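Local coordinates for regulatory protein SWI6 (Saccharomyces cerevisiae, PDB 2XFV), which joins Swi4 or Mbp1 in the SBF and MBF complexes that drive cell-cycle-dependent transcription in budding yeast, this chain being its amino-terminal domain, at residues 37-40 against 41-45; 55-58 against 59-62. All blocks are in the same frame, centred on the assembly; numbering follows the deposited sequence. Where two conformers were deposited one is given.

Contact 1 of 2, residues 37-40 against 41-45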
# COMPACT_ATOMS: atom_id res chain seq x y z
N LEU A 37 -2.29 -13.81 -9.08
CA LEU A 37 -0.83 -13.73 -9.15
C LEU A 37 -0.28 -14.38 -10.41
O LEU A 37 0.67 -13.88 -11.03
CB LEU A 37 -0.20 -14.36 -7.90
CG LEU A 37 1.32 -14.19 -7.72
CD1 LEU A 37 1.73 -12.71 -7.72
CD2 LEU A 37 1.79 -14.87 -6.42
N GLN A 38 -0.85 -15.52 -10.80
CA GLN A 38 -0.45 -16.20 -12.03
C GLN A 38 -0.74 -15.35 -13.27
O GLN A 38 0.10 -15.24 -14.18
CB GLN A 38 -1.15 -17.57 -12.14
CG GLN A 38 -0.78 -18.38 -13.40
CD GLN A 38 0.67 -18.84 -13.40
OE1 GLN A 38 1.44 -18.53 -14.31
NE2 GLN A 38 1.06 -19.58 -12.37
N GLN A 39 -1.92 -14.73 -13.31
CA GLN A 39 -2.26 -13.87 -14.44
C GLN A 39 -1.34 -12.65 -14.51
O GLN A 39 -0.88 -12.26 -15.58
CB GLN A 39 -3.73 -13.44 -14.38
CG GLN A 39 -4.20 -12.71 -15.63
CD GLN A 39 -4.16 -13.59 -16.86
OE1 GLN A 39 -4.76 -14.66 -16.89
NE2 GLN A 39 -3.44 -13.15 -17.89
N TYR A 40 -1.08 -12.05 -13.36
CA TYR A 40 -0.15 -10.92 -13.29
C TYR A 40 1.21 -11.32 -13.86
O TYR A 40 1.79 -10.59 -14.68
CB TYR A 40 0.00 -10.45 -11.85
CG TYR A 40 0.91 -9.26 -11.69
CD1 TYR A 40 0.51 -8.00 -12.10
CD2 TYR A 40 2.17 -9.40 -11.11
CE1 TYR A 40 1.34 -6.90 -11.94
CE2 TYR A 40 3.01 -8.30 -10.95
CZ TYR A 40 2.58 -7.06 -11.37
OH TYR A 40 3.40 -5.96 -11.22
N HIS A 41 1.71 -12.47 -13.43
CA HIS A 41 2.96 -12.99 -13.97
C HIS A 41 2.91 -13.16 -15.49
O HIS A 41 3.86 -12.79 -16.20
CB HIS A 41 3.33 -14.33 -13.31
CG HIS A 41 4.61 -14.91 -13.80
ND1 HIS A 41 4.69 -15.73 -14.91
CD2 HIS A 41 5.88 -14.78 -13.34
CE1 HIS A 41 5.95 -16.08 -15.11
NE2 HIS A 41 6.69 -15.52 -14.17
N ASP A 42 1.82 -13.71 -16.00
CA ASP A 42 1.74 -14.04 -17.44
C ASP A 42 1.56 -12.85 -18.40
O ASP A 42 2.22 -12.80 -19.45
CB ASP A 42 0.65 -15.09 -17.70
CG ASP A 42 0.99 -16.44 -17.07
OD1 ASP A 42 2.16 -16.65 -16.70
OD2 ASP A 42 0.07 -17.27 -16.94
N THR A 43 0.67 -11.92 -18.07
CA THR A 43 0.37 -10.81 -18.98
C THR A 43 0.46 -9.44 -18.32
O THR A 43 0.41 -8.41 -19.00
CB THR A 43 -1.05 -10.91 -19.57
OG1 THR A 43 -2.02 -10.78 -18.52
CG2 THR A 43 -1.25 -12.24 -20.28
N GLY A 44 0.56 -9.42 -16.99
CA GLY A 44 0.62 -8.17 -16.25
C GLY A 44 -0.73 -7.48 -16.11
O GLY A 44 -0.79 -6.36 -15.59
N ASN A 45 -1.80 -8.14 -16.56
CA ASN A 45 -3.14 -7.56 -16.53
C ASN A 45 -4.11 -8.45 -15.74
O ASN A 45 -4.64 -9.42 -16.26
CB ASN A 45 -3.67 -7.35 -17.95
CG ASN A 45 -5.06 -6.72 -17.97
OD1 ASN A 45 -5.65 -6.44 -16.92
ND2 ASN A 45 -5.59 -6.48 -19.17

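Contact 2 of 2, residues 55-58 against 59-62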
# COMPACT_ATOMS: atom_id res chain seq x y z
N PRO A 55 -4.25 -22.42 -10.18
CA PRO A 55 -2.86 -22.87 -10.35
C PRO A 55 -2.58 -24.21 -9.68
O PRO A 55 -2.99 -24.44 -8.55
CB PRO A 55 -2.06 -21.75 -9.67
CG PRO A 55 -2.92 -20.53 -9.85
CD PRO A 55 -4.34 -21.02 -9.74
N THR A 56 -1.87 -25.09 -10.38
CA THR A 56 -1.47 -26.37 -9.81
C THR A 56 -0.36 -26.14 -8.80
O THR A 56 0.21 -25.04 -8.71
CB THR A 56 -0.95 -27.33 -10.88
OG1 THR A 56 0.26 -26.79 -11.45
CG2 THR A 56 -1.99 -27.53 -11.99
N ASP A 57 -0.03 -27.17 -8.03
CA ASP A 57 1.07 -27.05 -7.07
C ASP A 57 2.39 -26.74 -7.77
O ASP A 57 3.24 -26.03 -7.22
CB ASP A 57 1.20 -28.33 -6.23
CG ASP A 57 0.04 -28.53 -5.27
OD1 ASP A 57 -0.81 -27.62 -5.13
OD2 ASP A 57 -0.03 -29.61 -4.64
N GLU A 58 2.57 -27.28 -8.97
CA GLU A 58 3.79 -27.03 -9.74
C GLU A 58 3.89 -25.57 -10.15
O GLU A 58 4.95 -24.95 -10.06
CB GLU A 58 3.84 -27.92 -10.99
CG GLU A 58 5.09 -27.72 -11.83
CD GLU A 58 5.06 -28.48 -13.15
OE1 GLU A 58 4.12 -29.28 -13.36
OE2 GLU A 58 5.98 -28.29 -13.97
N GLU A 59 2.77 -25.01 -10.60
CA GLU A 59 2.68 -23.59 -10.94
C GLU A 59 2.91 -22.73 -9.69
O GLU A 59 3.60 -21.71 -9.74
CB GLU A 59 1.33 -23.27 -11.59
CG GLU A 59 1.19 -23.87 -12.99
CD GLU A 59 -0.17 -23.62 -13.63
OE1 GLU A 59 -1.21 -23.80 -12.95
OE2 GLU A 59 -0.20 -23.25 -14.82
N ARG A 60 2.32 -23.15 -8.57
CA ARG A 60 2.50 -22.46 -7.30
C ARG A 60 3.98 -22.40 -6.91
O ARG A 60 4.46 -21.37 -6.46
CB ARG A 60 1.69 -23.14 -6.19
CG ARG A 60 1.73 -22.41 -4.83
CD ARG A 60 1.02 -23.19 -3.72
NE ARG A 60 1.68 -24.47 -3.45
CZ ARG A 60 1.11 -25.49 -2.80
NH1 ARG A 60 -0.13 -25.39 -2.35
NH2 ARG A 60 1.79 -26.61 -2.62
N ASN A 61 4.71 -23.51 -7.07
CA ASN A 61 6.14 -23.52 -6.73
C ASN A 61 6.86 -22.39 -7.45
O ASN A 61 7.70 -21.70 -6.87
CB ASN A 61 6.82 -24.85 -7.14
CG ASN A 61 6.29 -26.06 -6.38
OD1 ASN A 61 5.79 -25.95 -5.25
ND2 ASN A 61 6.41 -27.23 -7.01
N LYS A 62 6.55 -22.24 -8.74
CA LYS A 62 7.21 -21.27 -9.60
C LYS A 62 6.93 -19.83 -9.19
O LYS A 62 7.81 -18.97 -9.27
CB LYS A 62 6.78 -21.44 -11.06
CG LYS A 62 7.71 -22.28 -11.92
CD LYS A 62 7.64 -23.74 -11.57
CE LYS A 62 7.96 -24.59 -12.79
NZ LYS A 62 7.52 -25.99 -12.59
O HOH W 1 -2.14 -27.91 -2.59

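Contact 1 of 2, residues 37-40 against 41-45
His41 opens the last turn of helix 34-43 by sending its backbone N to Leu37 O (3.0 Å). Its imidazole leads away from 37-40 and meets the next residue instead: ND1 donates in a straight line (179°) to Asp42 OD1 over 3.2 Å, in the plane of the ring and on the anti side of the carboxylate, though tilted from the carboxylate plane. Asp42 continues the helical pattern, N to Gln38 O at 2.9 Å. With CG beside its own backbone N (chi1 -66°), its carboxylate is laid back over the Gln38 carbonyl and comes near the end of the Gln38 side chain. Thr43 is gripped twice by Gln39: its backbone N reaches Gln39 O at 3.0 Å, and its OG1 takes an N-H from Gln39 NE2 at 2.8 Å. The chain of Gln39 bends at chi2 (64°) and comes back to Thr43, where OG1 lies in the plane of the amide. The same hydroxyl accepts from Asn45 N at 3.3 Å, closing an ST turn, and is also hydrogen-bonded to Glu48 OE2. Gly44 takes positive phi as the chain leaves the helix; its N makes weak bonds to Gln39 O and Tyr40 O, and its CA makes a CA-H...O contact with Tyr40 O. At Asn45, the backbone O meets Gln39 CG at 3.4 Å, while OD1 accepts from the backbone of Asn47. Leu37, buried, and Tyr40 pack on Tyr67 of helix 57-67 and Met92 of helix 83-92; the exposed His41 ring meets His66 edge-to-face.

Contact 2 of 2, residues 55-58 against 59-62
Asp57 lays its carboxylate over one face of the Arg60 guanidinium, the two planes 14° apart, with OD1 offset toward the rim of the group. At 3.6 Å from NH1, OD1 makes a long salt bridge of charges alone, since it sits well out of the guanidinium plane; a water donates to OD1 and accepts weakly from NH1, linking the pair a second way. The bend of Arg60 at chi3 (64°) brings the group alongside Asp57. Thr56, at the N-cap of helix 57-67, forms a capping box with Glu59: Glu59 N donates to Thr56 OG1 at 3.2 Å, and Thr56 N donates to Glu59 OE1 at 3.0 Å through the anti lone pair. Glu59 turns CG beside its own N (chi1 -69°), and its chain then runs back toward the cap until OE1 also touches Pro55 CA. With an alanine in place of Glu59, the Thr56 N-H would probably lose its acceptor, leaving the cap with the bond from the backbone N of that residue to Thr56 OG1 alone. In one of two conformers of Glu58, OE2 makes a salt bridge to Lys62 NZ at 3.1 Å whose hydrogen bond is weak, a doubtful pairing. Three acidic side chains thus gather in the first turn and probably offset the positive end of the helix dipole; Asp57 is partly balanced by Arg60, and Glu58, less surely, by Lys62.

How the contacts relate
Contact 1, at the C-terminal end of helix 34-43, precedes contact 2, at the N-terminal start of helix 57-67; the helices are consecutive in the chain. The centres lie about 14 Å apart, yet the two touch: Gln38 CB packs on Pro55 CG at 4.1 Å, and the Gln38 side chain also lies against Glu59. Pro55 and Arg60 reach further back along the first helix, to Leu34. Both contacts are surface features of one Swi6 amino-terminal domain, a family grouped with helix-turn-helix folds. Through Gln38, the first helix and the capped start of the second are held against each other across the loop that joins them.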